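Local coordinates for pesticidial crystal protein CRY2AA (PDB 1I5P), which promotes colloid-osmotic lysis by binding to the midgut epithelial cells of dipteran and lepidopteran insect larvae, at residues Ser376-Gly381 with Leu464-Asn469; Ala338-Ser343 with Arg424-Val429; Leu547-Ile552 with Val571-Asn576. All coordinates share one frame; numbering follows the deposited sequence.

Contact 1: residues Ser376-Gly381 with Leu464-Asn469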
ATOM      1  N   SER A 376      11.947   6.373  -9.661  1.00 12.96           N
ATOM      2  CA  SER A 376      12.649   5.476 -10.581  1.00 13.60           C
ATOM      3  C   SER A 376      12.245   5.687 -12.044  1.00 11.71           C
ATOM      4  O   SER A 376      11.156   6.179 -12.331  1.00 13.82           O
ATOM      5  CB  SER A 376      12.376   4.022 -10.205  1.00 10.38           C
ATOM      6  OG  SER A 376      11.005   3.703 -10.401  1.00 15.91           O
ATOM      7  N   TRP A 377      13.147   5.320 -12.951  1.00 12.55           N
ATOM      8  CA  TRP A 377      12.928   5.386 -14.400  1.00 13.63           C
ATOM      9  C   TRP A 377      13.200   3.958 -14.869  1.00 13.83           C
ATOM     10  O   TRP A 377      14.316   3.461 -14.739  1.00 12.55           O
ATOM     11  CB  TRP A 377      13.915   6.348 -15.064  1.00 15.98           C
ATOM     12  CG  TRP A 377      13.655   7.788 -14.747  1.00 16.65           C
ATOM     13  CD1 TRP A 377      12.952   8.680 -15.502  1.00 19.53           C
ATOM     14  CD2 TRP A 377      14.086   8.498 -13.582  1.00 16.67           C
ATOM     15  NE1 TRP A 377      12.920   9.904 -14.882  1.00 18.86           N
ATOM     16  CE2 TRP A 377      13.605   9.821 -13.701  1.00 19.46           C
ATOM     17  CE3 TRP A 377      14.829   8.143 -12.447  1.00 18.09           C
ATOM     18  CZ2 TRP A 377      13.848  10.794 -12.725  1.00 19.59           C
ATOM     19  CZ3 TRP A 377      15.070   9.111 -11.477  1.00 14.44           C
ATOM     20  CH2 TRP A 377      14.578  10.421 -11.624  1.00 20.12           C
ATOM     21  N   LEU A 378      12.183   3.301 -15.417  1.00 13.61           N
ATOM     22  CA  LEU A 378      12.325   1.916 -15.837  1.00 14.42           C
ATOM     23  C   LEU A 378      11.971   1.635 -17.292  1.00 14.21           C
ATOM     24  O   LEU A 378      12.047   0.490 -17.748  1.00 13.33           O
ATOM     25  CB  LEU A 378      11.448   1.047 -14.940  1.00 14.44           C
ATOM     26  CG  LEU A 378      11.596   1.303 -13.437  1.00 16.15           C
ATOM     27  CD1 LEU A 378      10.414   0.696 -12.686  1.00 14.33           C
ATOM     28  CD2 LEU A 378      12.915   0.713 -12.953  1.00 15.86           C
ATOM     29  N   ASP A 379      11.584   2.677 -18.016  1.00 15.14           N
ATOM     30  CA  ASP A 379      11.190   2.537 -19.415  1.00 16.85           C
ATOM     31  C   ASP A 379      12.334   2.147 -20.342  1.00 18.57           C
ATOM     32  O   ASP A 379      13.508   2.393 -20.051  1.00 18.00           O
ATOM     33  CB  ASP A 379      10.574   3.846 -19.928  1.00 15.97           C
ATOM     34  CG  ASP A 379       9.234   4.167 -19.279  1.00 16.39           C
ATOM     35  OD1 ASP A 379       8.727   3.342 -18.486  1.00 16.26           O
ATOM     36  OD2 ASP A 379       8.683   5.245 -19.574  1.00 16.75           O
ATOM     37  N   SER A 380      11.968   1.525 -21.458  1.00 17.87           N
ATOM     38  CA  SER A 380      12.918   1.130 -22.488  1.00 20.28           C
ATOM     39  C   SER A 380      12.390   1.784 -23.757  1.00 21.33           C
ATOM     40  O   SER A 380      11.253   2.258 -23.783  1.00 22.58           O
ATOM     41  CB  SER A 380      12.930  -0.386 -22.677  1.00 19.59           C
ATOM     42  OG  SER A 380      11.732  -0.816 -23.300  1.00 21.94           O
ATOM     43  N   GLY A 381      13.204   1.802 -24.804  1.00 21.68           N
ATOM     44  CA  GLY A 381      12.771   2.398 -26.051  1.00 21.27           C
ATOM     45  C   GLY A 381      13.808   2.347 -27.159  1.00 23.90           C
ATOM     46  O   GLY A 381      14.945   1.903 -26.965  1.00 20.21           O
ATOM     47  N   LEU A 464      14.041  -3.907 -14.066  1.00 13.54           N
ATOM     48  CA  LEU A 464      13.733  -3.644 -12.669  1.00 14.65           C
ATOM     49  C   LEU A 464      12.335  -3.140 -12.356  1.00 15.37           C
ATOM     50  O   LEU A 464      11.666  -2.519 -13.188  1.00 14.59           O
ATOM     51  CB  LEU A 464      14.766  -2.676 -12.090  1.00 14.06           C
ATOM     52  CG  LEU A 464      16.214  -3.075 -12.387  1.00 17.13           C
ATOM     53  CD1 LEU A 464      17.162  -2.131 -11.675  1.00 13.16           C
ATOM     54  CD2 LEU A 464      16.455  -4.513 -11.948  1.00 15.57           C
ATOM     55  N   VAL A 465      11.920  -3.425 -11.127  1.00 13.83           N
ATOM     56  CA  VAL A 465      10.621  -3.049 -10.604  1.00 13.88           C
ATOM     57  C   VAL A 465      10.845  -2.288  -9.301  1.00 15.97           C
ATOM     58  O   VAL A 465      11.549  -2.769  -8.409  1.00 15.68           O
ATOM     59  CB  VAL A 465       9.777  -4.314 -10.304  1.00 16.36           C
ATOM     60  CG1 VAL A 465       8.501  -3.946  -9.546  1.00 15.83           C
ATOM     61  CG2 VAL A 465       9.456  -5.043 -11.609  1.00 13.77           C
ATOM     62  N   SER A 466      10.269  -1.095  -9.189  1.00 16.52           N
ATOM     63  CA  SER A 466      10.412  -0.331  -7.956  1.00 16.05           C
ATOM     64  C   SER A 466       9.179  -0.586  -7.082  1.00 15.70           C
ATOM     65  O   SER A 466       8.048  -0.619  -7.573  1.00 13.17           O
ATOM     66  CB  SER A 466      10.589   1.169  -8.249  1.00 13.26           C
ATOM     67  OG  SER A 466       9.559   1.683  -9.069  1.00 16.21           O
ATOM     68  N   VAL A 467       9.421  -0.806  -5.792  1.00 14.55           N
ATOM     69  CA  VAL A 467       8.365  -1.081  -4.826  1.00 14.35           C
ATOM     70  C   VAL A 467       8.183   0.142  -3.939  1.00 14.36           C
ATOM     71  O   VAL A 467       9.065   0.489  -3.148  1.00 12.34           O
ATOM     72  CB  VAL A 467       8.728  -2.290  -3.936  1.00 11.92           C
ATOM     73  CG1 VAL A 467       7.519  -2.714  -3.119  1.00  9.12           C
ATOM     74  CG2 VAL A 467       9.225  -3.446  -4.802  1.00 13.26           C
ATOM     75  N   HIS A 468       7.030   0.786  -4.076  1.00 13.71           N
ATOM     76  CA  HIS A 468       6.729   1.997  -3.324  1.00 13.62           C
ATOM     77  C   HIS A 468       5.806   1.737  -2.139  1.00 13.96           C
ATOM     78  O   HIS A 468       4.786   1.047  -2.258  1.00 14.19           O
ATOM     79  CB  HIS A 468       6.092   3.026  -4.260  1.00 12.02           C
ATOM     80  CG  HIS A 468       6.886   3.273  -5.506  1.00 11.56           C
ATOM     81  ND1 HIS A 468       7.485   4.482  -5.783  1.00  8.22           N
ATOM     82  CD2 HIS A 468       7.184   2.457  -6.546  1.00  8.78           C
ATOM     83  CE1 HIS A 468       8.119   4.401  -6.941  1.00 10.79           C
ATOM     84  NE2 HIS A 468       7.950   3.182  -7.424  1.00  6.96           N
ATOM     85  N   ASN A 469       6.169   2.297  -0.991  1.00 11.15           N
ATOM     86  CA  ASN A 469       5.369   2.122   0.208  1.00 10.20           C
ATOM     87  C   ASN A 469       5.506   3.355   1.090  1.00 11.70           C
ATOM     88  O   ASN A 469       6.532   4.044   1.049  1.00 11.26           O
ATOM     89  CB  ASN A 469       5.830   0.860   0.954  1.00  9.06           C
ATOM     90  CG  ASN A 469       4.818   0.382   1.972  1.00  9.58           C
ATOM     91  OD1 ASN A 469       4.696   0.954   3.054  1.00 10.62           O
ATOM     92  ND2 ASN A 469       4.077  -0.667   1.628  1.00  8.38           N
TER

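Contact 2: residues Ala338-Ser343 with Arg424-Val429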
ATOM      1  N   ALA A 338      21.317  -8.128 -12.791  1.00 16.76           N
ATOM      2  CA  ALA A 338      21.138  -7.236 -11.662  1.00 18.22           C
ATOM      3  C   ALA A 338      20.860  -7.974 -10.370  1.00 18.50           C
ATOM      4  O   ALA A 338      20.383  -9.108 -10.372  1.00 19.20           O
ATOM      5  CB  ALA A 338      19.999  -6.262 -11.952  1.00 18.33           C
ATOM      6  N   ARG A 339      21.171  -7.315  -9.264  1.00 18.50           N
ATOM      7  CA  ARG A 339      20.930  -7.871  -7.946  1.00 19.39           C
ATOM      8  C   ARG A 339      20.772  -6.688  -7.010  1.00 17.46           C
ATOM      9  O   ARG A 339      21.544  -5.732  -7.065  1.00 17.11           O
ATOM     10  CB  ARG A 339      22.095  -8.766  -7.508  1.00 19.78           C
ATOM     11  CG  ARG A 339      21.910  -9.415  -6.134  1.00 22.35           C
ATOM     12  CD  ARG A 339      22.809 -10.637  -5.981  1.00 24.41           C
ATOM     13  NE  ARG A 339      24.206 -10.333  -6.292  1.00 30.14           N
ATOM     14  CZ  ARG A 339      25.135 -11.252  -6.548  1.00 33.66           C
ATOM     15  NH1 ARG A 339      24.823 -12.543  -6.530  1.00 30.50           N
ATOM     16  NH2 ARG A 339      26.380 -10.880  -6.828  1.00 35.44           N
ATOM     17  N   VAL A 340      19.746  -6.758  -6.172  1.00 17.40           N
ATOM     18  CA  VAL A 340      19.439  -5.704  -5.216  1.00 14.84           C
ATOM     19  C   VAL A 340      20.200  -5.953  -3.915  1.00 16.56           C
ATOM     20  O   VAL A 340      20.326  -7.099  -3.469  1.00 14.95           O
ATOM     21  CB  VAL A 340      17.925  -5.657  -4.937  1.00 13.63           C
ATOM     22  CG1 VAL A 340      17.604  -4.553  -3.947  1.00 12.01           C
ATOM     23  CG2 VAL A 340      17.169  -5.439  -6.250  1.00  9.96           C
ATOM     24  N   ASN A 341      20.706  -4.879  -3.317  1.00 14.99           N
ATOM     25  CA  ASN A 341      21.481  -4.978  -2.084  1.00 18.10           C
ATOM     26  C   ASN A 341      20.795  -4.322  -0.892  1.00 17.80           C
ATOM     27  O   ASN A 341      20.064  -3.340  -1.040  1.00 17.74           O
ATOM     28  CB  ASN A 341      22.863  -4.356  -2.292  1.00 17.05           C
ATOM     29  CG  ASN A 341      23.577  -4.931  -3.498  1.00 19.76           C
ATOM     30  OD1 ASN A 341      23.679  -6.150  -3.649  1.00 19.30           O
ATOM     31  ND2 ASN A 341      24.077  -4.057  -4.366  1.00 18.59           N
ATOM     32  N   TYR A 342      21.046  -4.869   0.294  1.00 16.65           N
ATOM     33  CA  TYR A 342      20.438  -4.359   1.521  1.00 15.64           C
ATOM     34  C   TYR A 342      21.430  -4.294   2.684  1.00 15.91           C
ATOM     35  O   TYR A 342      22.527  -4.862   2.627  1.00 13.93           O
ATOM     36  CB  TYR A 342      19.261  -5.251   1.940  1.00 13.50           C
ATOM     37  CG  TYR A 342      18.260  -5.558   0.845  1.00 13.92           C
ATOM     38  CD1 TYR A 342      18.532  -6.521  -0.128  1.00 13.10           C
ATOM     39  CD2 TYR A 342      17.035  -4.890   0.787  1.00 11.16           C
ATOM     40  CE1 TYR A 342      17.609  -6.813  -1.132  1.00 14.72           C
ATOM     41  CE2 TYR A 342      16.105  -5.171  -0.217  1.00 13.60           C
ATOM     42  CZ  TYR A 342      16.401  -6.137  -1.173  1.00 14.43           C
ATOM     43  OH  TYR A 342      15.496  -6.409  -2.176  1.00 14.97           O
ATOM     44  N   SER A 343      21.020  -3.600   3.741  1.00 16.81           N
ATOM     45  CA  SER A 343      21.831  -3.465   4.943  1.00 18.39           C
ATOM     46  C   SER A 343      22.033  -4.855   5.524  1.00 17.68           C
ATOM     47  O   SER A 343      21.178  -5.731   5.358  1.00 16.13           O
ATOM     48  CB  SER A 343      21.115  -2.591   5.970  1.00 19.89           C
ATOM     49  OG  SER A 343      20.906  -1.281   5.478  1.00 26.46           O
ATOM     50  N   ARG A 424      10.865   1.415  -1.041  1.00 13.79           N
ATOM     51  CA  ARG A 424      11.414   0.599   0.033  1.00 14.02           C
ATOM     52  C   ARG A 424      12.004  -0.723  -0.438  1.00 13.47           C
ATOM     53  O   ARG A 424      12.596  -1.458   0.346  1.00 13.62           O
ATOM     54  CB  ARG A 424      10.350   0.345   1.099  1.00 11.05           C
ATOM     55  CG  ARG A 424       9.955   1.602   1.871  1.00 13.94           C
ATOM     56  CD  ARG A 424      11.156   2.238   2.561  1.00 13.49           C
ATOM     57  NE  ARG A 424      10.781   3.464   3.259  1.00 15.06           N
ATOM     58  CZ  ARG A 424      11.643   4.317   3.800  1.00 13.66           C
ATOM     59  NH1 ARG A 424      12.949   4.085   3.731  1.00 11.23           N
ATOM     60  NH2 ARG A 424      11.197   5.414   4.395  1.00 11.56           N
ATOM     61  N   ASN A 425      11.832  -1.035  -1.714  1.00 13.25           N
ATOM     62  CA  ASN A 425      12.408  -2.256  -2.255  1.00 12.49           C
ATOM     63  C   ASN A 425      12.511  -2.171  -3.765  1.00 13.18           C
ATOM     64  O   ASN A 425      11.797  -1.401  -4.408  1.00 12.21           O
ATOM     65  CB  ASN A 425      11.586  -3.492  -1.860  1.00 11.24           C
ATOM     66  CG  ASN A 425      12.381  -4.791  -2.006  1.00 12.22           C
ATOM     67  OD1 ASN A 425      13.602  -4.771  -2.120  1.00 11.48           O
ATOM     68  ND2 ASN A 425      11.688  -5.922  -1.988  1.00 14.19           N
ATOM     69  N   ILE A 426      13.429  -2.950  -4.324  1.00 12.62           N
ATOM     70  CA  ILE A 426      13.624  -2.998  -5.763  1.00 14.41           C
ATOM     71  C   ILE A 426      13.680  -4.465  -6.157  1.00 15.56           C
ATOM     72  O   ILE A 426      14.192  -5.303  -5.413  1.00 15.00           O
ATOM     73  CB  ILE A 426      14.937  -2.309  -6.192  1.00 15.81           C
ATOM     74  CG1 ILE A 426      14.842  -0.802  -5.924  1.00 14.70           C
ATOM     75  CG2 ILE A 426      15.205  -2.562  -7.670  1.00 14.33           C
ATOM     76  CD1 ILE A 426      16.140  -0.050  -6.147  1.00 15.85           C
ATOM     77  N   SER A 427      13.128  -4.778  -7.319  1.00 14.90           N
ATOM     78  CA  SER A 427      13.143  -6.140  -7.811  1.00 14.00           C
ATOM     79  C   SER A 427      13.296  -6.041  -9.314  1.00 14.01           C
ATOM     80  O   SER A 427      13.755  -5.025  -9.829  1.00 13.47           O
ATOM     81  CB  SER A 427      11.842  -6.856  -7.446  1.00 15.53           C
ATOM     82  OG  SER A 427      11.940  -8.248  -7.686  1.00 16.22           O
ATOM     83  N   GLY A 428      12.909  -7.089 -10.023  1.00 14.97           N
ATOM     84  CA  GLY A 428      13.028  -7.061 -11.466  1.00 14.64           C
ATOM     85  C   GLY A 428      12.743  -8.415 -12.070  1.00 15.51           C
ATOM     86  O   GLY A 428      12.585  -9.407 -11.354  1.00 13.04           O
ATOM     87  N   VAL A 429      12.666  -8.449 -13.395  1.00 14.69           N
ATOM     88  CA  VAL A 429      12.409  -9.689 -14.107  1.00 15.12           C
ATOM     89  C   VAL A 429      13.276  -9.758 -15.356  1.00 15.03           C
ATOM     90  O   VAL A 429      13.719  -8.731 -15.875  1.00 11.77           O
ATOM     91  CB  VAL A 429      10.926  -9.814 -14.533  1.00 14.99           C
ATOM     92  CG1 VAL A 429      10.032  -9.826 -13.306  1.00 12.74           C
ATOM     93  CG2 VAL A 429      10.542  -8.666 -15.456  1.00 10.87           C
TER
HETATM   94  O   HOH W   1      14.130  -7.746  -4.269  1.00 16.35           O

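Contact 3: residues Leu547-Ile552 with Val571-Asn576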
ATOM      1  N   LEU A 547      -3.706  -8.501  17.566  1.00 15.04           N
ATOM      2  CA  LEU A 547      -3.148  -9.161  16.399  1.00 16.40           C
ATOM      3  C   LEU A 547      -4.295  -9.444  15.454  1.00 15.88           C
ATOM      4  O   LEU A 547      -5.258 -10.120  15.822  1.00 15.79           O
ATOM      5  CB  LEU A 547      -2.445 -10.472  16.771  1.00 14.70           C
ATOM      6  CG  LEU A 547      -1.180 -10.357  17.634  1.00 17.57           C
ATOM      7  CD1 LEU A 547      -0.516 -11.718  17.740  1.00 14.71           C
ATOM      8  CD2 LEU A 547      -0.213  -9.353  17.024  1.00 11.11           C
ATOM      9  N   ARG A 548      -4.212  -8.882  14.253  1.00 15.88           N
ATOM     10  CA  ARG A 548      -5.229  -9.120  13.243  1.00 16.38           C
ATOM     11  C   ARG A 548      -4.769 -10.390  12.548  1.00 15.74           C
ATOM     12  O   ARG A 548      -3.688 -10.431  11.959  1.00 14.81           O
ATOM     13  CB  ARG A 548      -5.314  -7.958  12.245  1.00 14.52           C
ATOM     14  CG  ARG A 548      -6.262  -8.229  11.081  1.00 14.66           C
ATOM     15  CD  ARG A 548      -6.723  -6.952  10.386  1.00 17.16           C
ATOM     16  NE  ARG A 548      -7.620  -6.160  11.224  1.00 14.17           N
ATOM     17  CZ  ARG A 548      -8.275  -5.076  10.814  1.00 14.73           C
ATOM     18  NH1 ARG A 548      -8.140  -4.646   9.567  1.00 14.04           N
ATOM     19  NH2 ARG A 548      -9.072  -4.422  11.651  1.00 12.93           N
ATOM     20  N   VAL A 549      -5.583 -11.434  12.634  1.00 17.62           N
ATOM     21  CA  VAL A 549      -5.215 -12.706  12.037  1.00 17.00           C
ATOM     22  C   VAL A 549      -6.393 -13.421  11.411  1.00 18.25           C
ATOM     23  O   VAL A 549      -7.556 -13.092  11.664  1.00 16.41           O
ATOM     24  CB  VAL A 549      -4.607 -13.663  13.094  1.00 17.68           C
ATOM     25  CG1 VAL A 549      -3.634 -12.911  13.992  1.00 14.54           C
ATOM     26  CG2 VAL A 549      -5.725 -14.295  13.927  1.00 15.24           C
ATOM     27  N   SER A 550      -6.071 -14.420  10.598  1.00 17.16           N
ATOM     28  CA  SER A 550      -7.081 -15.244   9.954  1.00 18.75           C
ATOM     29  C   SER A 550      -6.659 -16.687  10.192  1.00 19.41           C
ATOM     30  O   SER A 550      -5.501 -17.043   9.975  1.00 19.22           O
ATOM     31  CB  SER A 550      -7.148 -14.964   8.453  1.00 15.94           C
ATOM     32  OG  SER A 550      -8.116 -15.801   7.837  1.00 16.15           O
ATOM     33  N   SER A 551      -7.594 -17.509  10.648  1.00 20.94           N
ATOM     34  CA  SER A 551      -7.291 -18.905  10.919  1.00 24.01           C
ATOM     35  C   SER A 551      -8.503 -19.770  10.591  1.00 24.48           C
ATOM     36  O   SER A 551      -9.413 -19.916  11.408  1.00 22.39           O
ATOM     37  CB  SER A 551      -6.902 -19.074  12.393  1.00 23.92           C
ATOM     38  OG  SER A 551      -6.523 -20.410  12.679  1.00 27.20           O
ATOM     39  N   ILE A 552      -8.521 -20.324   9.384  1.00 25.78           N
ATOM     40  CA  ILE A 552      -9.624 -21.181   8.977  1.00 27.58           C
ATOM     41  C   ILE A 552      -9.311 -22.560   9.536  1.00 28.04           C
ATOM     42  O   ILE A 552      -8.984 -23.495   8.808  1.00 28.67           O
ATOM     43  CB  ILE A 552      -9.754 -21.249   7.450  1.00 26.65           C
ATOM     44  CG1 ILE A 552      -9.597 -19.848   6.853  1.00 24.15           C
ATOM     45  CG2 ILE A 552     -11.107 -21.839   7.076  1.00 23.26           C
ATOM     46  CD1 ILE A 552     -10.567 -18.823   7.419  1.00 21.71           C
ATOM     47  N   VAL A 571      -7.731 -20.201  18.531  1.00 27.56           N
ATOM     48  CA  VAL A 571      -7.899 -19.061  17.649  1.00 25.45           C
ATOM     49  C   VAL A 571      -8.464 -19.629  16.357  1.00 23.37           C
ATOM     50  O   VAL A 571      -7.822 -20.437  15.693  1.00 22.09           O
ATOM     51  CB  VAL A 571      -6.555 -18.361  17.365  1.00 25.86           C
ATOM     52  CG1 VAL A 571      -6.745 -17.262  16.326  1.00 21.66           C
ATOM     53  CG2 VAL A 571      -6.001 -17.774  18.656  1.00 26.86           C
ATOM     54  N   ASN A 572      -9.679 -19.222  16.015  1.00 23.57           N
ATOM     55  CA  ASN A 572     -10.321 -19.714  14.805  1.00 23.31           C
ATOM     56  C   ASN A 572     -11.235 -18.633  14.269  1.00 22.12           C
ATOM     57  O   ASN A 572     -12.173 -18.218  14.949  1.00 22.20           O
ATOM     58  CB  ASN A 572     -11.146 -20.962  15.116  1.00 24.39           C
ATOM     59  CG  ASN A 572     -11.488 -21.752  13.876  1.00 26.93           C
ATOM     60  OD1 ASN A 572     -11.868 -21.187  12.849  1.00 24.68           O
ATOM     61  ND2 ASN A 572     -11.361 -23.072  13.965  1.00 28.49           N
ATOM     62  N   THR A 573     -10.971 -18.183  13.048  1.00 21.07           N
ATOM     63  CA  THR A 573     -11.775 -17.125  12.447  1.00 19.08           C
ATOM     64  C   THR A 573     -12.675 -17.642  11.334  1.00 19.81           C
ATOM     65  O   THR A 573     -13.111 -16.878  10.473  1.00 15.79           O
ATOM     66  CB  THR A 573     -10.875 -16.021  11.869  1.00 19.85           C
ATOM     67  OG1 THR A 573     -10.122 -16.550  10.771  1.00 20.47           O
ATOM     68  CG2 THR A 573      -9.910 -15.507  12.937  1.00 17.96           C
ATOM     69  N   THR A 574     -12.949 -18.943  11.353  1.00 21.34           N
ATOM     70  CA  THR A 574     -13.807 -19.559  10.345  1.00 22.40           C
ATOM     71  C   THR A 574     -15.154 -18.848  10.287  1.00 22.87           C
ATOM     72  O   THR A 574     -15.590 -18.417   9.218  1.00 19.77           O
ATOM     73  CB  THR A 574     -14.056 -21.047  10.649  1.00 23.18           C
ATOM     74  OG1 THR A 574     -12.810 -21.757  10.632  1.00 24.01           O
ATOM     75  CG2 THR A 574     -14.984 -21.647   9.611  1.00 23.99           C
ATOM     76  N   THR A 575     -15.802 -18.726  11.443  1.00 24.15           N
ATOM     77  CA  THR A 575     -17.100 -18.064  11.527  1.00 26.15           C
ATOM     78  C   THR A 575     -17.058 -16.851  12.459  1.00 26.19           C
ATOM     79  O   THR A 575     -17.871 -15.937  12.328  1.00 27.59           O
ATOM     80  CB  THR A 575     -18.198 -19.044  12.003  1.00 26.03           C
ATOM     81  OG1 THR A 575     -17.772 -19.712  13.196  1.00 27.79           O
ATOM     82  CG2 THR A 575     -18.483 -20.078  10.926  1.00 28.86           C
ATOM     83  N   ASN A 576     -16.117 -16.855  13.399  1.00 25.18           N
ATOM     84  CA  ASN A 576     -15.949 -15.747  14.335  1.00 24.89           C
ATOM     85  C   ASN A 576     -14.943 -14.766  13.741  1.00 22.62           C
ATOM     86  O   ASN A 576     -13.752 -14.805  14.059  1.00 22.38           O
ATOM     87  CB  ASN A 576     -15.445 -16.260  15.686  1.00 28.02           C
ATOM     88  CG  ASN A 576     -16.538 -16.914  16.506  1.00 33.36           C
ATOM     89  OD1 ASN A 576     -16.291 -17.883  17.226  1.00 36.00           O
ATOM     90  ND2 ASN A 576     -17.750 -16.376  16.416  1.00 34.62           N
TER

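Contact 1: residues Ser376-Gly381 with Leu464-Asn469
Ser466 OG is gripped from two directions: by Ser376 OG across the contact, 2.8 Å away, and by His468 NE2 of its own strand, at 2.7 Å from Ser466 OG. This short polar chain sits in the beta-prism of the middle domain, where two separate sheets turn their faces to each other. Strand 373-377 belongs to a four-stranded antiparallel sheet, while strand 462-469 is the central strand of a three-stranded one; what joins them here is side chains, with no backbone bonds between the two segments. In both serines OG lies between the backbone N and the carbonyl carbon (chi1 66° in Ser376, 54° in Ser466), and from there the hydroxyls meet. The CA atoms of Ser376 and Ser466 stand 6.8 Å apart, a gap short enough for two small side chains to bridge. Two residues on, the His468 imidazole reaches back toward Ser466, with Ser376 OG near the ring plane at its edge, though 4.3 Å from His468 NE2. The hydrogen bonding runs further, because Ser376 OG also accepts from the amide ND2 of Asn416, on the neighbouring strand 415-416; Phe418 meets the His468 ring edge-to-face. Ser376 OG, Ser466 OG and His468 NE2 thus form a buried chain of hydrogen bonds, which Asn416 ND2 joins at Ser376 OG. Beside this polar patch the contact turns apolar. Just past the strand end, Leu378 lays its isopropyl group over the backbone of Leu464, both methyls coming equally close to the carbonyl: CD1 and CD2 of Leu378 are each 3.5 Å from Leu464 O. Leu378 CD2 also meets Leu464 CB at 4.0 Å. The other methyl reaches back to the polar patch, Leu378 CD1 resting 3.8 Å from Ser466 OG.

Contact 2: residues Ala338-Ser343 with Arg424-Val429
In the beta-prism of the middle domain, Tyr342 and Val340 on the long strand 329-342 face Asn425 and Ile426 on strand 422-430 of another sheet. The segments run nearly antiparallel with axes 7.1 Å apart, side chains and one water bridging the gap. Tyr342 OH donates to Asn425 OD1 over a short 2.5 Å, arriving in the carbonyl plane on a lone pair; the C=O...donor angle is 138°. Asn425 CG is anti to the backbone N (chi1 -161°), which swings it to where OD1 can meet the tyrosine. Ring and amide planes are turned 55° against each other, and OD1 lies at the ring edge, in its plane. Asn425 sits in a classic beta bulge, Arg424 and Asn425 both facing Val467. The amide is held from its other end by ND2, bonded to Val302 O. A water donates to both Tyr342 OH, 2.8 Å away, and Ile426 O, at 2.7 Å. Next to it Val340 CG2 packs tightly on the same carbonyl, 3.1 Å from Ile426 O, and touches Ile426 CG2 at 3.8 Å. The tyrosine hydroxyl therefore donates a hydrogen bond to Asn425 OD1 and accepts one from the water, which links it to the Ile426 carbonyl.

Contact 3: residues Leu547-Ile552 with Val571-Asn576
In the beta-sandwich (jelly-roll) domain, the loop that follows strand 564-571 closes over the end of strand 541-550, pairing Thr573 with Ser551 through two hydrogen bonds. Ser551 N donates to Thr573 OG1, 2.7 Å away and nearly straight at 170°; in return Thr573 N donates to Ser551 O at 2.8 Å. Thr573 OG1 is between its own backbone N and carbonyl carbon (chi1 66°), which turns it to the Ser551 amide, and it is also bonded to Arg586 O. Thr573 CG2 meanwhile rests 3.6 Å from Val549 O. Asn572 forms an Asx turn at the bend of the loop, its OD1 accepting from Thr574 N at 2.9 Å. Deeper in, Val549 CG2 meets Val571 CG1 at 3.9 Å, the two side chains crossing at about a right angle. Ser551 OG finds its partners in Gly553 O and Ser555 OG, and Ser550 OG takes Arg586 N. Ser551 O and Asn572 OD1, both acceptors, come within 3.1 Å, an approach probably eased by Thr573 N, which donates to Ser551 O, and Thr574 N, which donates to Asn572 OD1. The Thr573 hydroxyl thus accepts a hydrogen bond from Ser551 N and gives one to Arg586 O.

Overall arrangement
Contacts 1 and 2 meet in the beta-prism: strands 462-469 and 422-430 are neighbours in one three-stranded sheet, and the contact centres are 11 Å apart. Two probable backbone hydrogen bonds tie them, Val465 N to Ser427 O and Val467 N to Asn425 O, each 2.8 Å. That shared sheet thus meets a different sheet through each contact, and along the chain their segments alternate. Contact 3 belongs to another domain, the C-terminal sandwich, and touches neither; its centre lies about 37 Å from that of contact 1 and about 34 Å from that of contact 2. Contacts 1 and 3 sit on opposite sides of the chain's centre.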